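Local atomic coordinates of putative fimbrial subunit (Corynebacterium diphtheriae, PDB entry 4HSQ), a protein that probably polymerises into the shaft of a cell-surface pilus involved in adhesion, as its major pilin, this chain holding the second and third domains. Residues 220-228 with 239-247. Numbering follows the deposited sequence.
Sequences TKKFCLKET and PNVTEIEFT
Strands 222-229 and 241-244 pair as an antiparallel β-hairpin, with N240 just before the second strand. L225 and T242 form a hydrogen-bonded pair: L225 N gives to T242 O at 2.8 Å, and T242 N returns a bond to L225 O. F223 pairs likewise with I244. I244 N to F223 O is short at 2.7 Å, whereas F223 N to I244 O is weak. At the other end N240 grips E227 twice. Its backbone O takes E227 N, and its side-chain ND2 gives to E227 O at 2.8 Å. N240 CG sits between the backbone N and the carbonyl carbon (chi1 69°), which holds ND2 over towards E227 O, tilted from the carbonyl plane.

The hairpin belongs to the prealbumin-like domain, where strand 241-244 is an edge strand of a four-stranded antiparallel sheet, next to 222-229. L225, I244 and F223 share one face. L225 CD1 lies 4.0 Å from I244 CD1, and both side chains pack on strand 264-271. F223 and F246 form an offset edge-to-face pair, planes at 86°, with F223 CD2 3.9 Å from F246 CB.

C224, V241 and E243 lie on the other face. C224 SG, in a disulfide with C173, sits 3.8 Å from E243 CB. The K222 chain bends at chi4 (-97°), putting NZ between two carboxylates. It makes salt bridges to E243 OE2 at 3.0 Å and E245 OE1 at 3.2 Å, weak as hydrogen bonds. E245 has its stronger partner in K250, through OE2.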
loop_
_atom_site.group_PDB
_atom_site.type_symbol
_atom_site.label_atom_id
_atom_site.label_comp_id
_atom_site.label_asym_id
_atom_site.label_seq_id
_atom_site.Cartn_x
_atom_site.Cartn_y
_atom_site.Cartn_z
ATOM N N THR A 220 -9.116 7.517 -15.952
ATOM C CA THR A 220 -9.822 8.555 -15.190
ATOM C C THR A 220 -10.133 8.071 -13.739
ATOM O O THR A 220 -11.225 8.305 -13.229
ATOM C CB THR A 220 -11.076 9.027 -15.963
ATOM O OG1 THR A 220 -11.857 7.892 -16.332
ATOM C CG2 THR A 220 -10.728 9.831 -17.214
ATOM N N LYS A 221 -9.153 7.456 -13.079
ATOM C CA LYS A 221 -9.250 6.963 -11.695
ATOM C C LYS A 221 -9.083 8.127 -10.690
ATOM O O LYS A 221 -8.067 8.813 -10.708
ATOM C CB LYS A 221 -8.186 5.883 -11.467
ATOM C CG LYS A 221 -8.157 5.289 -10.072
ATOM C CD LYS A 221 -8.172 3.770 -10.131
ATOM C CE LYS A 221 -6.822 3.151 -9.871
ATOM N NZ LYS A 221 -6.898 1.658 -9.807
ATOM N N LYS A 222 -10.104 8.366 -9.841
ATOM C CA LYS A 222 -10.060 9.428 -8.825
ATOM C C LYS A 222 -10.693 8.952 -7.524
ATOM O O LYS A 222 -11.256 7.856 -7.466
ATOM C CB LYS A 222 -10.826 10.670 -9.302
ATOM C CG LYS A 222 -10.154 11.448 -10.412
ATOM C CD LYS A 222 -11.147 12.314 -11.120
ATOM C CE LYS A 222 -10.410 13.355 -11.902
ATOM N NZ LYS A 222 -10.335 14.630 -11.147
ATOM N N PHE A 223 -10.606 9.789 -6.494
ATOM C CA PHE A 223 -11.351 9.607 -5.256
ATOM C C PHE A 223 -12.398 10.697 -5.236
ATOM O O PHE A 223 -12.193 11.747 -5.838
ATOM C CB PHE A 223 -10.453 9.663 -4.003
ATOM C CG PHE A 223 -9.644 8.412 -3.795
ATOM C CD1 PHE A 223 -10.236 7.253 -3.297
ATOM C CD2 PHE A 223 -8.275 8.402 -4.038
ATOM C CE1 PHE A 223 -9.485 6.102 -3.087
ATOM C CE2 PHE A 223 -7.528 7.252 -3.815
ATOM C CZ PHE A 223 -8.137 6.108 -3.367
ATOM N N CYS A 224 -13.496 10.471 -4.528
ATOM C CA CYS A 224 -14.574 11.437 -4.401
ATOM C C CYS A 224 -14.965 11.512 -2.934
ATOM O O CYS A 224 -15.116 10.477 -2.296
ATOM C CB CYS A 224 -15.768 11.031 -5.272
ATOM S SG CYS A 224 -15.636 11.567 -6.997
ATOM N N LEU A 225 -15.159 12.708 -2.418
ATOM C CA LEU A 225 -15.671 12.940 -1.053
ATOM C C LEU A 225 -17.117 13.296 -1.177
ATOM O O LEU A 225 -17.438 14.204 -1.923
ATOM C CB LEU A 225 -14.917 14.105 -0.368
ATOM C CG LEU A 225 -13.475 13.786 0.001
ATOM C CD1 LEU A 225 -12.650 15.053 0.091
ATOM C CD2 LEU A 225 -13.429 13.031 1.311
ATOM N N LYS A 226 -17.989 12.596 -0.456
ATOM C CA LYS A 226 -19.415 12.853 -0.445
ATOM C C LYS A 226 -19.764 13.446 0.896
ATOM O O LYS A 226 -19.604 12.771 1.898
ATOM C CB LYS A 226 -20.192 11.539 -0.672
ATOM C CG LYS A 226 -21.683 11.753 -0.788
ATOM C CD LYS A 226 -22.405 10.426 -0.872
ATOM C CE LYS A 226 -23.874 10.624 -1.165
ATOM N NZ LYS A 226 -24.593 9.329 -1.290
ATOM N N GLU A 227 -20.228 14.684 0.928
ATOM C CA GLU A 227 -20.633 15.292 2.199
ATOM C C GLU A 227 -22.018 14.805 2.520
ATOM O O GLU A 227 -22.941 15.056 1.756
ATOM C CB GLU A 227 -20.572 16.805 2.108
ATOM C CG GLU A 227 -20.719 17.467 3.466
ATOM C CD GLU A 227 -20.687 18.974 3.382
ATOM O OE1 GLU A 227 -20.112 19.517 2.412
ATOM O OE2 GLU A 227 -21.242 19.616 4.297
ATOM N N THR A 228 -22.152 14.022 3.589
ATOM C CA THR A 228 -23.443 13.397 3.925
ATOM C C THR A 228 -24.211 14.226 4.958
ATOM O O THR A 228 -25.438 14.111 5.034
ATOM C CB THR A 228 -23.235 11.950 4.393
ATOM O OG1 THR A 228 -22.274 11.955 5.439
ATOM C CG2 THR A 228 -22.729 11.029 3.247
ATOM N N PRO A 239 -23.476 20.687 -5.733
ATOM C CA PRO A 239 -23.200 19.264 -5.459
ATOM C C PRO A 239 -22.548 19.018 -4.099
ATOM O O PRO A 239 -21.861 19.894 -3.568
ATOM C CB PRO A 239 -22.243 18.887 -6.598
ATOM C CG PRO A 239 -21.508 20.162 -6.886
ATOM C CD PRO A 239 -22.582 21.206 -6.790
ATOM N N ASN A 240 -22.796 17.833 -3.534
ATOM C CA ASN A 240 -22.202 17.428 -2.260
ATOM C C ASN A 240 -21.073 16.403 -2.514
ATOM O O ASN A 240 -20.559 15.816 -1.568
ATOM C CB ASN A 240 -23.268 16.888 -1.291
ATOM C CG ASN A 240 -23.870 15.567 -1.688
ATOM O OD1 ASN A 240 -24.074 15.279 -2.867
ATOM N ND2 ASN A 240 -24.163 14.728 -0.693
ATOM N N VAL A 241 -20.635 16.262 -3.776
ATOM C CA VAL A 241 -19.546 15.349 -4.150
ATOM C C VAL A 241 -18.385 16.178 -4.710
ATOM O O VAL A 241 -18.568 16.990 -5.615
ATOM C CB VAL A 241 -19.951 14.200 -5.120
ATOM C CG1 VAL A 241 -18.714 13.391 -5.547
ATOM C CG2 VAL A 241 -20.998 13.266 -4.492
ATOM N N THR A 242 -17.213 15.999 -4.131
ATOM C CA THR A 242 -15.976 16.680 -4.521
ATOM C C THR A 242 -15.001 15.635 -5.042
ATOM O O THR A 242 -14.682 14.703 -4.315
ATOM C CB THR A 242 -15.366 17.407 -3.298
ATOM O OG1 THR A 242 -16.274 18.383 -2.804
ATOM C CG2 THR A 242 -14.001 18.053 -3.598
ATOM N N GLU A 243 -14.500 15.797 -6.269
ATOM C CA GLU A 243 -13.545 14.816 -6.779
ATOM C C GLU A 243 -12.144 15.264 -6.418
ATOM O O GLU A 243 -11.868 16.456 -6.344
ATOM C CB GLU A 243 -13.710 14.577 -8.304
ATOM C CG GLU A 243 -13.376 15.770 -9.174
ATOM C CD GLU A 243 -13.493 15.493 -10.660
ATOM O OE1 GLU A 243 -14.277 14.596 -11.032
ATOM O OE2 GLU A 243 -12.859 16.221 -11.457
ATOM N N ILE A 244 -11.272 14.308 -6.180
ATOM C CA ILE A 244 -9.886 14.560 -5.796
ATOM C C ILE A 244 -8.947 13.899 -6.805
ATOM O O ILE A 244 -9.041 12.684 -7.000
ATOM C CB ILE A 244 -9.653 13.984 -4.362
ATOM C CG1 ILE A 244 -10.608 14.598 -3.306
ATOM C CG2 ILE A 244 -8.193 14.084 -3.926
ATOM C CD1 ILE A 244 -10.423 16.051 -3.047
ATOM N N GLU A 245 -8.000 14.671 -7.361
ATOM C CA GLU A 245 -6.932 14.157 -8.253
ATOM C C GLU A 245 -5.777 13.764 -7.336
ATOM O O GLU A 245 -4.938 14.601 -6.981
ATOM C CB GLU A 245 -6.479 15.210 -9.302
ATOM C CG GLU A 245 -7.593 15.797 -10.151
ATOM C CD GLU A 245 -7.200 16.299 -11.534
ATOM O OE1 GLU A 245 -8.115 16.697 -12.293
ATOM O OE2 GLU A 245 -5.992 16.285 -11.866
ATOM N N PHE A 246 -5.806 12.527 -6.856
ATOM C CA PHE A 246 -4.876 12.054 -5.830
ATOM C C PHE A 246 -3.620 11.393 -6.421
ATOM O O PHE A 246 -3.324 10.229 -6.196
ATOM C CB PHE A 246 -5.642 11.126 -4.889
ATOM C CG PHE A 246 -5.065 11.045 -3.505
ATOM C CD1 PHE A 246 -5.133 12.134 -2.638
ATOM C CD2 PHE A 246 -4.441 9.885 -3.066
ATOM C CE1 PHE A 246 -4.599 12.053 -1.344
ATOM C CE2 PHE A 246 -3.896 9.815 -1.788
ATOM C CZ PHE A 246 -4.010 10.881 -0.928
ATOM N N THR A 247 -2.825 12.207 -7.102
ATOM C CA THR A 247 -1.580 11.781 -7.750
ATOM C C THR A 247 -0.365 12.180 -6.920
ATOM O O THR A 247 -0.432 13.119 -6.124
ATOM C CB THR A 247 -1.471 12.371 -9.158
ATOM O OG1 THR A 247 -1.289 13.788 -9.036
ATOM C CG2 THR A 247 -2.698 12.036 -10.033
HETATM O O HOH W 1 -6.609 10.944 -9.660
#